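Beta-galactosidase (Bacillus circulans, PDB 4MAD) probably hydrolyses terminal non-reducing beta-D-galactose residues from beta-D-galactosides, as a family 35 glycoside hydrolase. Local coordinates at residues L33-M38 with F60-T65; F108-W113 with R461-P466. All coordinates share one frame; numbering follows the deposited sequence.

Contact 1 comes first along the chain and closes before contact 2 opens. It pairs strands 34-38 and 62-66, the first two of the eight parallel strands of the (beta/alpha)8 barrel. Contact 2 joins a loop of the same barrel to the first all-beta domain: residues 108-113 follow the third barrel strand, 100-104, and residues 461-466 lie between strands 449-457 and 473-480. The two centres are 22 Å apart, and the nearest atoms are about 7 Å apart without touching. Contact 1 thus belongs to the barrel wall, and contact 2 to an interdomain seam. Glu64 of contact 1 lies near the predicted nucleophile Glu247, and Tyr464 of contact 2 near the predicted proton donor Glu171.

Contact 1: L33-M38 with F60-T65; sequences LLSGAM and FNTVET
Asn61 OD1 is gripped by two donors, Leu34 N at 2.9 Å and Thr62 OG1 at 2.8 Å. They reach it from opposite faces of the amide plane. Asn61 CG lies between the backbone N and the carbonyl carbon (chi1 57°), which turns the amide back onto Leu34. In return, Asn61 N donates to Leu34 O over 2.9 Å. An alanine in place of Asn61 would probably leave Leu34 N and Thr62 OG1 without their shared acceptor at the start of the strand pair. Beyond this, the strands run parallel: Gly36 N donates to Thr62 O, Glu64 N to Gly36 O, and Met38 N to Glu64 O. Gly36 CA sits over one face of the Phe60 ring, 4.2 Å from its centroid, in a CH-pi contact. Ser35 CB meets Thr62 CB at 3.7 Å on the sheet face that also carries Ala37 and Glu64. There Glu64 OE1 and Ser35 OG both bond to Asn283, and Glu64 comes near the predicted nucleophile, Glu247. Val63 and Met38 meet through CG2 and CB, and both pack on Leu52 of helix 48-58. This helix links the two strands as a beta-alpha-beta unit, with helix 87-97 and strand 100-104 alongside.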
loop_
_atom_site.group_PDB
_atom_site.type_symbol
_atom_site.label_atom_id
_atom_site.label_comp_id
_atom_site.label_asym_id
_atom_site.label_seq_id
_atom_site.Cartn_x
_atom_site.Cartn_y
_atom_site.Cartn_z
ATOM N N LEU A 33 18.181 19.970 3.593
ATOM C CA LEU A 33 16.866 19.383 3.738
ATOM C C LEU A 33 16.961 18.168 4.611
ATOM O O LEU A 33 17.682 17.229 4.322
ATOM C CB LEU A 33 16.232 19.058 2.391
ATOM C CG LEU A 33 16.128 20.273 1.498
ATOM C CD1 LEU A 33 15.879 19.949 0.118
ATOM C CD2 LEU A 33 15.095 21.200 1.979
ATOM N N LEU A 34 16.210 18.224 5.686
ATOM C CA LEU A 34 16.054 17.108 6.536
ATOM C C LEU A 34 14.583 16.781 6.436
ATOM O O LEU A 34 13.818 17.446 7.072
ATOM C CB LEU A 34 16.391 17.494 7.964
ATOM C CG LEU A 34 17.858 17.800 8.235
ATOM C CD1 LEU A 34 18.053 18.176 9.634
ATOM C CD2 LEU A 34 18.679 16.634 7.921
ATOM N N SER A 35 14.250 15.719 5.718
ATOM C CA SER A 35 12.891 15.376 5.400
ATOM C C SER A 35 12.490 14.020 5.922
ATOM O O SER A 35 13.267 13.127 6.030
ATOM C CB SER A 35 12.664 15.477 3.882
ATOM O OG SER A 35 11.457 14.966 3.447
ATOM N N GLY A 36 11.220 13.920 6.222
ATOM C CA GLY A 36 10.666 12.696 6.700
ATOM C C GLY A 36 9.529 12.257 5.815
ATOM O O GLY A 36 8.690 12.983 5.515
ATOM N N ALA A 37 9.565 11.012 5.401
ATOM C CA ALA A 37 8.447 10.467 4.636
ATOM C C ALA A 37 7.242 10.086 5.501
ATOM O O ALA A 37 7.362 9.376 6.455
ATOM C CB ALA A 37 8.881 9.306 3.846
ATOM N N MET A 38 6.105 10.642 5.131
ATOM C CA MET A 38 4.842 10.258 5.670
ATOM C C MET A 38 3.786 10.298 4.565
ATOM O O MET A 38 3.677 11.245 3.884
ATOM C CB MET A 38 4.422 11.180 6.799
ATOM C CG MET A 38 3.082 10.901 7.315
ATOM S SD MET A 38 2.512 12.049 8.605
ATOM C CE MET A 38 0.843 11.481 8.770
ATOM N N PHE A 60 12.989 17.504 11.714
ATOM C CA PHE A 60 12.793 17.628 10.323
ATOM C C PHE A 60 12.322 19.016 9.981
ATOM O O PHE A 60 11.649 19.622 10.752
ATOM C CB PHE A 60 11.761 16.614 9.910
ATOM C CG PHE A 60 12.248 15.211 10.035
ATOM C CD1 PHE A 60 13.156 14.721 9.165
ATOM C CD2 PHE A 60 11.863 14.429 11.068
ATOM C CE1 PHE A 60 13.626 13.455 9.290
ATOM C CE2 PHE A 60 12.340 13.181 11.181
ATOM C CZ PHE A 60 13.243 12.716 10.310
ATOM N N ASN A 61 12.746 19.502 8.831
ATOM C CA ASN A 61 12.236 20.739 8.303
ATOM C C ASN A 61 11.269 20.536 7.139
ATOM O O ASN A 61 10.660 21.460 6.726
ATOM C CB ASN A 61 13.324 21.718 7.949
ATOM C CG ASN A 61 14.346 21.172 6.945
ATOM O OD1 ASN A 61 14.127 20.238 6.232
ATOM N ND2 ASN A 61 15.494 21.783 6.957
ATOM N N THR A 62 11.120 19.294 6.696
ATOM C CA THR A 62 10.362 18.960 5.535
ATOM C C THR A 62 9.640 17.625 5.750
ATOM O O THR A 62 10.141 16.800 6.439
ATOM C CB THR A 62 11.323 18.864 4.360
ATOM O OG1 THR A 62 12.116 20.032 4.278
ATOM C CG2 THR A 62 10.583 18.665 3.096
ATOM N N VAL A 63 8.480 17.461 5.127
ATOM C CA VAL A 63 7.785 16.195 5.049
ATOM C C VAL A 63 7.601 15.881 3.561
ATOM O O VAL A 63 7.445 16.747 2.779
ATOM C CB VAL A 63 6.413 16.166 5.764
ATOM C CG1 VAL A 63 5.459 17.142 5.186
ATOM C CG2 VAL A 63 5.836 14.814 5.730
ATOM N N GLU A 64 7.688 14.600 3.225
ATOM C CA GLU A 64 7.614 14.159 1.883
ATOM C C GLU A 64 6.540 13.103 1.779
ATOM O O GLU A 64 6.510 12.226 2.569
ATOM C CB GLU A 64 8.944 13.577 1.434
ATOM C CG GLU A 64 8.959 12.933 0.097
ATOM C CD GLU A 64 8.513 11.481 0.176
ATOM O OE1 GLU A 64 9.079 10.717 0.941
ATOM O OE2 GLU A 64 7.574 11.156 -0.530
ATOM N N THR A 65 5.696 13.214 0.769
ATOM C CA THR A 65 4.717 12.205 0.524
ATOM C C THR A 65 4.605 11.867 -0.944
ATOM O O THR A 65 4.727 12.697 -1.756
ATOM C CB THR A 65 3.332 12.614 1.015
ATOM O OG1 THR A 65 2.426 11.524 0.912
ATOM C CG2 THR A 65 2.828 13.763 0.207
#

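Contact 2: F108-W113 with R461-P466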
loop_
_atom_site.group_PDB
_atom_site.type_symbol
_atom_site.label_atom_id
_atom_site.label_comp_id
_atom_site.label_asym_id
_atom_site.label_seq_id
_atom_site.Cartn_x
_atom_site.Cartn_y
_atom_site.Cartn_z
ATOM N N PHE A 108 3.649 6.428 -11.026
ATOM C CA PHE A 108 3.937 5.183 -10.344
ATOM C C PHE A 108 4.834 5.512 -9.161
ATOM O O PHE A 108 5.800 6.151 -9.341
ATOM C CB PHE A 108 4.693 4.266 -11.269
ATOM C CG PHE A 108 4.970 2.927 -10.699
ATOM C CD1 PHE A 108 4.067 1.902 -10.858
ATOM C CD2 PHE A 108 6.123 2.674 -10.057
ATOM C CE1 PHE A 108 4.321 0.661 -10.390
ATOM C CE2 PHE A 108 6.364 1.429 -9.555
ATOM C CZ PHE A 108 5.471 0.446 -9.725
ATOM N N ILE A 109 4.407 5.129 -7.964
ATOM C CA ILE A 109 5.058 5.479 -6.719
ATOM C C ILE A 109 5.720 4.287 -6.021
ATOM O O ILE A 109 6.503 4.433 -5.165
ATOM C CB ILE A 109 4.081 6.169 -5.778
ATOM C CG1 ILE A 109 2.912 5.251 -5.452
ATOM C CG2 ILE A 109 3.553 7.475 -6.380
ATOM C CD1 ILE A 109 2.194 5.609 -4.232
ATOM N N CYS A 110 5.422 3.104 -6.508
ATOM C CA CYS A 110 6.035 1.911 -5.951
ATOM C C CYS A 110 5.518 1.926 -4.521
ATOM O O CYS A 110 4.368 1.872 -4.304
ATOM C CB CYS A 110 7.534 1.968 -6.021
ATOM S SG CYS A 110 8.277 0.404 -5.620
ATOM N N ALA A 111 6.432 1.997 -3.556
ATOM C CA ALA A 111 6.083 2.254 -2.155
ATOM C C ALA A 111 5.514 1.081 -1.342
ATOM O O ALA A 111 5.243 1.234 -0.150
ATOM C CB ALA A 111 5.147 3.458 -2.063
ATOM N N GLU A 112 5.332 -0.076 -1.967
ATOM C CA GLU A 112 4.788 -1.221 -1.276
ATOM C C GLU A 112 3.270 -1.075 -1.169
ATOM O O GLU A 112 2.718 -1.434 -0.196
ATOM C CB GLU A 112 5.406 -1.368 0.105
ATOM C CG GLU A 112 6.788 -1.901 0.124
ATOM C CD GLU A 112 7.814 -0.870 -0.186
ATOM O OE1 GLU A 112 7.949 0.060 0.547
ATOM O OE2 GLU A 112 8.543 -1.009 -1.111
ATOM N N TRP A 113 2.673 -0.490 -2.185
ATOM C CA TRP A 113 1.266 -0.129 -2.257
ATOM C C TRP A 113 0.635 -0.754 -3.497
ATOM O O TRP A 113 1.269 -0.853 -4.483
ATOM C CB TRP A 113 1.149 1.399 -2.369
ATOM C CG TRP A 113 -0.181 1.996 -2.337
ATOM C CD1 TRP A 113 -0.864 2.510 -3.390
ATOM C CD2 TRP A 113 -0.989 2.241 -1.200
ATOM N NE1 TRP A 113 -2.037 3.001 -3.005
ATOM C CE2 TRP A 113 -2.169 2.830 -1.662
ATOM C CE3 TRP A 113 -0.878 1.960 0.150
ATOM C CZ2 TRP A 113 -3.184 3.189 -0.811
ATOM C CZ3 TRP A 113 -1.904 2.296 0.964
ATOM C CH2 TRP A 113 -3.023 2.924 0.496
ATOM N N ARG A 461 -1.625 -6.304 -5.760
ATOM C CA ARG A 461 -0.926 -6.163 -7.007
ATOM C C ARG A 461 0.517 -5.758 -6.791
ATOM O O ARG A 461 0.780 -4.883 -6.069
ATOM C CB ARG A 461 -1.615 -5.194 -7.974
ATOM C CG ARG A 461 -2.937 -5.656 -8.522
ATOM C CD ARG A 461 -3.467 -4.910 -9.742
ATOM N NE ARG A 461 -4.763 -5.439 -10.124
ATOM C CZ ARG A 461 -5.846 -5.208 -9.435
ATOM N NH1 ARG A 461 -5.788 -4.415 -8.388
ATOM N NH2 ARG A 461 -6.974 -5.727 -9.795
ATOM N N ILE A 462 1.397 -6.442 -7.488
ATOM C CA ILE A 462 2.809 -6.227 -7.481
ATOM C C ILE A 462 3.127 -4.774 -7.806
ATOM O O ILE A 462 2.528 -4.177 -8.603
ATOM C CB ILE A 462 3.511 -7.141 -8.504
ATOM C CG1 ILE A 462 3.518 -8.553 -7.971
ATOM C CG2 ILE A 462 4.922 -6.720 -8.747
ATOM C CD1 ILE A 462 3.710 -9.586 -8.978
ATOM N N ASN A 463 4.063 -4.251 -7.056
ATOM C CA ASN A 463 4.419 -2.848 -7.125
ATOM C C ASN A 463 5.848 -2.515 -7.529
ATOM O O ASN A 463 6.202 -1.431 -7.484
ATOM C CB ASN A 463 4.106 -2.137 -5.806
ATOM C CG ASN A 463 4.977 -2.602 -4.644
ATOM O OD1 ASN A 463 6.109 -2.121 -4.429
ATOM N ND2 ASN A 463 4.440 -3.514 -3.894
ATOM N N TYR A 464 6.627 -3.517 -7.872
ATOM C CA TYR A 464 7.984 -3.342 -8.244
ATOM C C TYR A 464 8.414 -4.525 -9.098
ATOM O O TYR A 464 8.043 -5.610 -8.820
ATOM C CB TYR A 464 8.890 -3.297 -7.000
ATOM C CG TYR A 464 10.336 -3.106 -7.297
ATOM C CD1 TYR A 464 10.870 -1.842 -7.465
ATOM C CD2 TYR A 464 11.190 -4.189 -7.411
ATOM C CE1 TYR A 464 12.177 -1.666 -7.772
ATOM C CE2 TYR A 464 12.506 -4.012 -7.698
ATOM C CZ TYR A 464 13.001 -2.758 -7.860
ATOM O OH TYR A 464 14.299 -2.590 -8.134
ATOM N N GLY A 465 9.296 -4.222 -10.030
ATOM C CA GLY A 465 9.862 -5.216 -10.916
ATOM C C GLY A 465 9.091 -5.558 -12.178
ATOM O O GLY A 465 8.172 -4.929 -12.509
ATOM N N PRO A 466 9.532 -6.615 -12.824
ATOM C CA PRO A 466 9.159 -6.929 -14.194
ATOM C C PRO A 466 7.825 -7.636 -14.300
ATOM O O PRO A 466 7.377 -7.858 -15.372
ATOM C CB PRO A 466 10.292 -7.838 -14.659
ATOM C CG PRO A 466 10.910 -8.306 -13.483
ATOM C CD PRO A 466 10.746 -7.325 -12.430
HETATM O O HOH W 1 8.245 -3.196 -2.637
#
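The backbone O of Asn463 lies at the edge of the Phe108 ring, only 3.0 Å from CZ and near the ring plane. This O is buried by the contact, and no N-H or water is found for it. The C-H edge of the ring is its close neighbour, a weakly polar one at best. Cys110 SG also lies near, 3.3 Å from Asn463 O. The same sulfur approaches the Tyr464 ring obliquely, 3.9 Å from CD1.

CB of Asn463 is directed toward the barrel loop. CG, between the backbone N and carbonyl carbon (chi1 67°), lies against Glu112, and OD1 there meets Glu112 N. That hydrogen bond is weak, 3.3 Å from Glu112 N to Asn463 OD1 and bent to 133°. A water bridges the two side chains, 3.0 Å from Asn463 OD1 and 2.7 Å from Glu112 OE2, while Glu112 OE1 is held by Tyr313. Nearer the backbone, Asn463 CB lies 3.4 Å from Trp113 O.

Glu112 and Tyr464 line the pocket that holds a 2-(2-methoxyethoxy)ethanol molecule, probably from the crystallisation liquor, and Tyr464 lies close to the predicted proton donor, Glu171. Around the contact, the Arg461 guanidinium makes salt bridges to Glu387 and, on the barrel side, to Glu114; Ala111 touches Tyr66 of barrel strand 62-66, while Ile462 and Tyr464 pack on strand 299-301.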